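Local atomic coordinates of group II chitinase (Ostrinia furnacalis, PDB entry 6JAW), a protein that probably hydrolyses internal glycosidic bonds of chitin, the deposited chain being one glycosyl hydrolase family 18 catalytic domain of a much longer chitin-binding protein. Residues V195-Y200 against I244-P249; P249-S254 against M344-D349. All coordinates share one frame; numbering follows the deposited sequence.

Contact 1 (V195-Y200 against I244-P249). With BBO (2-[3-(morpholin-4-yl)propyl]-1H-benzo[de]isoquinoline-1,3(2H)-dione), chain B.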
loop_
_atom_site.group_PDB
_atom_site.type_symbol
_atom_site.label_atom_id
_atom_site.label_comp_id
_atom_site.label_asym_id
_atom_site.label_seq_id
_atom_site.Cartn_x
_atom_site.Cartn_y
_atom_site.Cartn_z
ATOM N N VAL A 195 -7.332 1.392 -1.244
ATOM C CA VAL A 195 -7.051 2.808 -1.070
ATOM C C VAL A 195 -5.797 2.943 -0.218
ATOM O O VAL A 195 -5.751 2.467 0.922
ATOM C CB VAL A 195 -8.238 3.536 -0.435
ATOM C CG1 VAL A 195 -7.938 5.009 -0.361
ATOM C CG2 VAL A 195 -9.501 3.275 -1.244
ATOM N N MET A 196 -4.768 3.576 -0.777
ATOM C CA MET A 196 -3.471 3.681 -0.114
ATOM C C MET A 196 -3.504 4.852 0.868
ATOM O O MET A 196 -2.874 5.894 0.674
ATOM C CB MET A 196 -2.366 3.832 -1.148
ATOM C CG MET A 196 -2.128 2.550 -1.928
ATOM S SD MET A 196 -0.863 2.716 -3.190
ATOM C CE MET A 196 -1.769 3.616 -4.437
ATOM N N THR A 197 -4.259 4.645 1.953
ATOM C CA THR A 197 -4.450 5.654 2.996
ATOM C C THR A 197 -3.203 5.755 3.879
ATOM O O THR A 197 -3.226 5.492 5.079
ATOM C CB THR A 197 -5.688 5.332 3.826
ATOM O OG1 THR A 197 -5.755 3.920 4.053
ATOM C CG2 THR A 197 -6.973 5.778 3.109
ATOM N N TYR A 198 -2.097 6.134 3.246
ATOM C CA TYR A 198 -0.833 6.375 3.933
ATOM C C TYR A 198 0.025 7.245 3.026
ATOM O O TYR A 198 -0.365 7.573 1.902
ATOM C CB TYR A 198 -0.116 5.072 4.309
ATOM C CG TYR A 198 -0.098 4.022 3.226
ATOM C CD1 TYR A 198 0.751 4.135 2.129
ATOM C CD2 TYR A 198 -0.926 2.910 3.303
ATOM C CE1 TYR A 198 0.767 3.173 1.137
ATOM C CE2 TYR A 198 -0.915 1.938 2.316
ATOM C CZ TYR A 198 -0.068 2.074 1.237
ATOM O OH TYR A 198 -0.055 1.105 0.258
ATOM N N ASP A 199 1.196 7.628 3.536
ATOM C CA ASP A 199 2.058 8.616 2.888
ATOM C C ASP A 199 1.331 9.935 2.658
ATOM O O ASP A 199 1.576 10.627 1.667
ATOM C CB ASP A 199 2.624 8.092 1.567
ATOM C CG ASP A 199 3.602 6.966 1.766
ATOM O OD1 ASP A 199 4.087 6.776 2.906
ATOM O OD2 ASP A 199 3.862 6.254 0.785
ATOM N N TYR A 200 0.419 10.296 3.560
ATOM C CA TYR A 200 -0.128 11.645 3.521
ATOM C C TYR A 200 0.956 12.684 3.761
ATOM O O TYR A 200 0.852 13.818 3.280
ATOM C CB TYR A 200 -1.224 11.805 4.567
ATOM C CG TYR A 200 -2.492 11.064 4.251
ATOM C CD1 TYR A 200 -3.427 11.597 3.377
ATOM C CD2 TYR A 200 -2.760 9.830 4.829
ATOM C CE1 TYR A 200 -4.602 10.925 3.095
ATOM C CE2 TYR A 200 -3.932 9.151 4.557
ATOM C CZ TYR A 200 -4.849 9.705 3.691
ATOM O OH TYR A 200 -6.018 9.033 3.409
ATOM N N ILE A 244 -14.069 -1.409 -1.017
ATOM C CA ILE A 244 -12.952 -0.652 -0.470
ATOM C C ILE A 244 -12.222 -1.514 0.546
ATOM O O ILE A 244 -12.840 -2.076 1.459
ATOM C CB ILE A 244 -13.437 0.650 0.181
ATOM C CG1 ILE A 244 -14.077 1.565 -0.860
ATOM C CG2 ILE A 244 -12.282 1.351 0.887
ATOM C CD1 ILE A 244 -14.643 2.821 -0.268
ATOM N N VAL A 245 -10.909 -1.622 0.391
ATOM C CA VAL A 245 -10.043 -2.107 1.453
ATOM C C VAL A 245 -9.099 -0.965 1.813
ATOM O O VAL A 245 -8.542 -0.303 0.928
ATOM C CB VAL A 245 -9.296 -3.395 1.050
ATOM C CG1 VAL A 245 -10.311 -4.469 0.687
ATOM C CG2 VAL A 245 -8.374 -3.167 -0.117
ATOM N N MET A 246 -8.980 -0.693 3.105
ATOM C CA MET A 246 -8.259 0.476 3.583
ATOM C C MET A 246 -6.807 0.110 3.862
ATOM O O MET A 246 -6.532 -0.805 4.644
ATOM C CB MET A 246 -8.916 1.025 4.843
ATOM C CG MET A 246 -8.289 2.309 5.305
ATOM S SD MET A 246 -9.128 2.928 6.759
ATOM C CE MET A 246 -8.159 2.164 8.050
ATOM N N GLY A 247 -5.886 0.838 3.242
ATOM C CA GLY A 247 -4.476 0.550 3.425
ATOM C C GLY A 247 -3.978 1.022 4.781
ATOM O O GLY A 247 -4.401 2.056 5.302
ATOM N N MET A 248 -3.066 0.242 5.356
ATOM C CA MET A 248 -2.444 0.577 6.623
ATOM C C MET A 248 -0.943 0.368 6.484
ATOM O O MET A 248 -0.507 -0.662 5.939
ATOM C CB MET A 248 -3.008 -0.273 7.765
ATOM C CG MET A 248 -4.397 0.178 8.212
ATOM S SD MET A 248 -5.245 -1.128 9.099
ATOM C CE MET A 248 -5.474 -2.344 7.800
ATOM N N PRO A 249 -0.127 1.318 6.931
ATOM C CA PRO A 249 1.320 1.211 6.721
ATOM C C PRO A 249 2.000 0.409 7.823
ATOM O O PRO A 249 1.735 0.595 9.016
ATOM C CB PRO A 249 1.778 2.676 6.739
ATOM C CG PRO A 249 0.798 3.351 7.660
ATOM C CD PRO A 249 -0.522 2.629 7.485
HETATM C C10 BBO B . 4.356 12.363 -2.727
HETATM C C13 BBO B . 5.541 7.744 -1.282
HETATM C C15 BBO B . 5.670 5.329 -1.964
HETATM C C17 BBO B . 5.041 2.624 0.430
HETATM C C01 BBO B . 4.716 13.622 -3.191
HETATM C C02 BBO B . 6.059 13.932 -3.439
HETATM C C03 BBO B . 7.047 12.972 -3.222
HETATM C C04 BBO B . 8.406 13.238 -3.457
HETATM C C05 BBO B . 9.355 12.233 -3.219
HETATM C C06 BBO B . 8.987 10.986 -2.761
HETATM C C07 BBO B . 7.669 10.736 -2.534
HETATM C C08 BBO B . 6.687 11.718 -2.760
HETATM C C09 BBO B . 5.335 11.423 -2.514
HETATM C C11 BBO B . 4.935 10.042 -2.009
HETATM C C12 BBO B . 7.270 9.361 -2.029
HETATM C C14 BBO B . 5.125 6.715 -2.335
HETATM C C16 BBO B . 4.648 3.612 -0.678
HETATM C C18 BBO B . 7.207 3.526 0.150
HETATM C C19 BBO B . 6.521 4.882 0.226
HETATM N N01 BBO B . 5.915 9.053 -1.788
HETATM N N02 BBO B . 5.320 4.912 -0.610
HETATM O O01 BBO B . 3.593 9.754 -1.771
HETATM O O02 BBO B . 8.258 8.402 -1.810
HETATM O O03 BBO B . 6.409 2.547 0.741
HETATM O O HOH W 1 -4.117 4.100 7.298
#

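Contact 2 (P249-S254 against M344-D349). With BBO (2-[3-(morpholin-4-yl)propyl]-1H-benzo[de]isoquinoline-1,3(2H)-dione), chain B.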
loop_
_atom_site.group_PDB
_atom_site.type_symbol
_atom_site.label_atom_id
_atom_site.label_comp_id
_atom_site.label_asym_id
_atom_site.label_seq_id
_atom_site.Cartn_x
_atom_site.Cartn_y
_atom_site.Cartn_z
ATOM N N PRO A 249 -0.127 1.318 6.931
ATOM C CA PRO A 249 1.320 1.211 6.721
ATOM C C PRO A 249 2.000 0.409 7.823
ATOM O O PRO A 249 1.735 0.595 9.016
ATOM C CB PRO A 249 1.778 2.676 6.739
ATOM C CG PRO A 249 0.798 3.351 7.660
ATOM C CD PRO A 249 -0.522 2.629 7.485
ATOM N N MET A 250 2.881 -0.502 7.408
ATOM C CA MET A 250 3.739 -1.247 8.318
ATOM C C MET A 250 5.099 -0.580 8.484
ATOM O O MET A 250 6.083 -1.250 8.817
ATOM C CB MET A 250 3.924 -2.686 7.822
ATOM C CG MET A 250 2.637 -3.428 7.492
ATOM S SD MET A 250 1.745 -3.988 8.948
ATOM C CE MET A 250 0.494 -2.707 9.071
ATOM N N TYR A 251 5.169 0.718 8.233
ATOM C CA TYR A 251 6.420 1.447 8.195
ATOM C C TYR A 251 6.151 2.867 8.654
ATOM O O TYR A 251 5.003 3.286 8.819
ATOM C CB TYR A 251 7.023 1.456 6.785
ATOM C CG TYR A 251 6.151 2.210 5.807
ATOM C CD1 TYR A 251 5.108 1.569 5.149
ATOM C CD2 TYR A 251 6.345 3.566 5.568
ATOM C CE1 TYR A 251 4.294 2.254 4.264
ATOM C CE2 TYR A 251 5.537 4.260 4.689
ATOM C CZ TYR A 251 4.514 3.595 4.039
ATOM O OH TYR A 251 3.699 4.265 3.161
ATOM N N GLY A 252 7.223 3.623 8.825
ATOM C CA GLY A 252 7.120 5.009 9.220
ATOM C C GLY A 252 7.838 5.900 8.228
ATOM O O GLY A 252 8.757 5.466 7.530
ATOM N N GLN A 253 7.393 7.150 8.150
ATOM C CA GLN A 253 8.095 8.173 7.392
ATOM C C GLN A 253 9.002 8.910 8.360
ATOM O O GLN A 253 8.556 9.353 9.423
ATOM C CB GLN A 253 7.122 9.144 6.716
ATOM C CG GLN A 253 6.350 8.551 5.532
ATOM C CD GLN A 253 7.158 8.507 4.242
ATOM O OE1 GLN A 253 8.223 9.119 4.133
ATOM N NE2 GLN A 253 6.643 7.786 3.253
ATOM N N SER A 254 10.274 9.010 8.009
ATOM C CA SER A 254 11.267 9.568 8.906
ATOM C C SER A 254 11.756 10.903 8.365
ATOM O O SER A 254 11.693 11.173 7.162
ATOM C CB SER A 254 12.441 8.605 9.096
ATOM O OG SER A 254 13.141 8.434 7.878
ATOM N N MET A 344 -5.870 -3.516 4.058
ATOM C CA MET A 344 -4.720 -3.803 3.221
ATOM C C MET A 344 -3.491 -3.329 3.976
ATOM O O MET A 344 -3.551 -2.326 4.694
ATOM C CB MET A 344 -4.837 -3.104 1.856
ATOM C CG MET A 344 -3.602 -3.239 0.974
ATOM S SD MET A 344 -2.433 -1.870 1.156
ATOM C CE MET A 344 -3.260 -0.591 0.204
ATOM N N ILE A 345 -2.386 -4.054 3.847
ATOM C CA ILE A 345 -1.160 -3.667 4.526
ATOM C C ILE A 345 -0.035 -3.546 3.517
ATOM O O ILE A 345 0.090 -4.358 2.593
ATOM C CB ILE A 345 -0.784 -4.642 5.656
ATOM C CG1 ILE A 345 -0.519 -6.041 5.105
ATOM C CG2 ILE A 345 -1.880 -4.650 6.703
ATOM C CD1 ILE A 345 0.807 -6.610 5.570
ATOM N N TRP A 346 0.755 -2.493 3.684
ATOM C CA TRP A 346 2.028 -2.314 3.008
ATOM C C TRP A 346 3.084 -2.249 4.101
ATOM O O TRP A 346 3.144 -1.257 4.832
ATOM C CB TRP A 346 2.050 -1.035 2.167
ATOM C CG TRP A 346 3.328 -0.937 1.429
ATOM C CD1 TRP A 346 4.521 -0.465 1.904
ATOM C CD2 TRP A 346 3.577 -1.397 0.101
ATOM N NE1 TRP A 346 5.491 -0.588 0.941
ATOM C CE2 TRP A 346 4.937 -1.154 -0.178
ATOM C CE3 TRP A 346 2.779 -1.981 -0.885
ATOM C CZ2 TRP A 346 5.516 -1.474 -1.402
ATOM C CZ3 TRP A 346 3.358 -2.302 -2.101
ATOM C CH2 TRP A 346 4.711 -2.045 -2.348
ATOM N N ALA A 347 3.901 -3.292 4.244
ATOM C CA ALA A 347 3.851 -4.527 3.474
ATOM C C ALA A 347 4.264 -5.657 4.422
ATOM O O ALA A 347 4.715 -5.389 5.536
ATOM C CB ALA A 347 4.784 -4.461 2.261
ATOM N N LEU A 348 4.117 -6.908 3.976
ATOM C CA LEU A 348 4.373 -8.053 4.849
ATOM C C LEU A 348 5.747 -7.968 5.500
ATOM O O LEU A 348 5.899 -8.222 6.701
ATOM C CB LEU A 348 4.253 -9.352 4.048
ATOM C CG LEU A 348 2.838 -9.864 3.768
ATOM C CD1 LEU A 348 2.831 -10.896 2.654
ATOM C CD2 LEU A 348 2.225 -10.443 5.041
ATOM N N ASP A 349 6.755 -7.591 4.722
ATOM C CA ASP A 349 8.148 -7.649 5.137
ATOM C C ASP A 349 8.550 -6.512 6.058
ATOM O O ASP A 349 9.704 -6.475 6.497
ATOM C CB ASP A 349 9.040 -7.613 3.900
ATOM C CG ASP A 349 8.624 -6.517 2.939
ATOM O OD1 ASP A 349 7.703 -6.752 2.117
ATOM O OD2 ASP A 349 9.182 -5.407 3.035
HETATM C C10 BBO B . 4.356 12.363 -2.727
HETATM C C13 BBO B . 5.541 7.744 -1.282
HETATM C C15 BBO B . 5.670 5.329 -1.964
HETATM C C17 BBO B . 5.041 2.624 0.430
HETATM C C01 BBO B . 4.716 13.622 -3.191
HETATM C C02 BBO B . 6.059 13.932 -3.439
HETATM C C03 BBO B . 7.047 12.972 -3.222
HETATM C C04 BBO B . 8.406 13.238 -3.457
HETATM C C05 BBO B . 9.355 12.233 -3.219
HETATM C C06 BBO B . 8.987 10.986 -2.761
HETATM C C07 BBO B . 7.669 10.736 -2.534
HETATM C C08 BBO B . 6.687 11.718 -2.760
HETATM C C09 BBO B . 5.335 11.423 -2.514
HETATM C C11 BBO B . 4.935 10.042 -2.009
HETATM C C12 BBO B . 7.270 9.361 -2.029
HETATM C C14 BBO B . 5.125 6.715 -2.335
HETATM C C16 BBO B . 4.648 3.612 -0.678
HETATM C C18 BBO B . 7.207 3.526 0.150
HETATM C C19 BBO B . 6.521 4.882 0.226
HETATM N N01 BBO B . 5.915 9.053 -1.788
HETATM N N02 BBO B . 5.320 4.912 -0.610
HETATM O O01 BBO B . 3.593 9.754 -1.771
HETATM O O02 BBO B . 8.258 8.402 -1.810
HETATM O O03 BBO B . 6.409 2.547 0.741
#

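Contact 1 (V195-Y200 against I244-P249)
Val-195 lies across from Met-246 in a short parallel pairing, and the backbone of Val-195 is held at both ends. Its N donates to Val-245 O at 3.0 Å, and its O accepts from Gly-247 N at 2.8 Å. Beside this ladder Val-195 CG2 packs on Ile-244 CG2, branched side chains suited to a buried strand pair.

The strand then gives way to two successive inverse gamma turns centred on Met-196 and Thr-197, and side chains take over from the ladder. Thr-197 OG1 sits between its own N and carbonyl carbon (chi1 40°), which lets it donate to Gly-247 O at 2.6 Å, in the carbonyl plane on a lone pair. A water donates one hydrogen bond to Gly-247 O and another to Thr-197 O, linking the two carbonyls. Gly-247 suits its place because a beta carbon there would collide with Val-195 O and Tyr-198 CE2; without one, the edge of the Tyr-198 ring rests against its backbone, CD2 standing 3.9 Å from Gly-247 C. Farther on, Tyr-198 CB meets the ring of Pro-249 at CG.

Outside the pair, helix 227-236 packs on Val-195 and Ile-244, and Met-344 and Trp-346 touch Tyr-198. Asp-199 follows in the loop; Gln-253 bonds to its OD1, and the ligand's N02 is modelled as a donor only 2.4 Å from its OD2, too short for the exact geometry to be trusted. The backbone bonds, the threonine bond and the close fit at Gly-247 thus join two TIM-barrel strands and fix the chain just before this ligand-contacting acid.

Contact 2 (P249-S254 against M344-D349)
With chi1 at -176°, Trp-346 carries its indole anti to the backbone N, whereas Tyr-251, at chi1 65°, turns its ring back over its own backbone; the two rings thereby converge beside the end of strand 342-346. Tyr-251 CE1 comes to 3.6 Å from Trp-346 CD1, with the ring planes nearly perpendicular at 85°. The edge of the tyrosine also reaches Trp-346 O, 3.5 Å from CD1 and near the plane of the ring.

That same carbonyl takes the hydrogen bond of the pair: Met-250 N donates to Trp-346 O at 2.7 Å, almost straight at the hydrogen although tilted from the carbonyl plane. In this parallel register the donor is the residue after Pro-249, and a proline, which lacks an N-H, fits a position whose N is not used toward this strand. Behind the ladder Met-250 bends at chi2 and chi3 and lays CE against Ile-345 CG2 at 3.9 Å. A flexible thioether suits this apolar layer, which helix 363-373 covers through Ile-368. The peptide from Trp-346 to Ala-347 is cis, and Ala-347 N is buried with no partner in the model.

The aromatic pair borders the ligand's morpholine. Tyr-251 OH bonds to Asp-199 and Phe-284 stacks on the ring, so both hydroxyl and ring have partners outside the pair. The ligand's C17 lies over one face of the indole, 3.5 Å from Trp-346 CD1, and its O03 over one face of the Tyr-251 ring. The pair thus gives the morpholine a largely apolar wall, with Trp-346 NE1 near the ether oxygen O03.

Along the chain, strand 192-195 runs into the loop that holds Asp-199; after helix 227-236 the chain returns as strand 244-257, and contact 1 closes this first loop of 43 residues. The same strand continues through Pro-249, shared by both contacts, and contact 2 closes a second, longer loop of 89 residues when strand 342-346 arrives. The loops are in series, neither nested nor crossed, with strand 244-257 between its two parallel neighbours in the TIM barrel. Met-248 N probably bonds to Met-344 O between them. The contacts also meet at the ligand, to which one brings an acid and the other an aromatic wall.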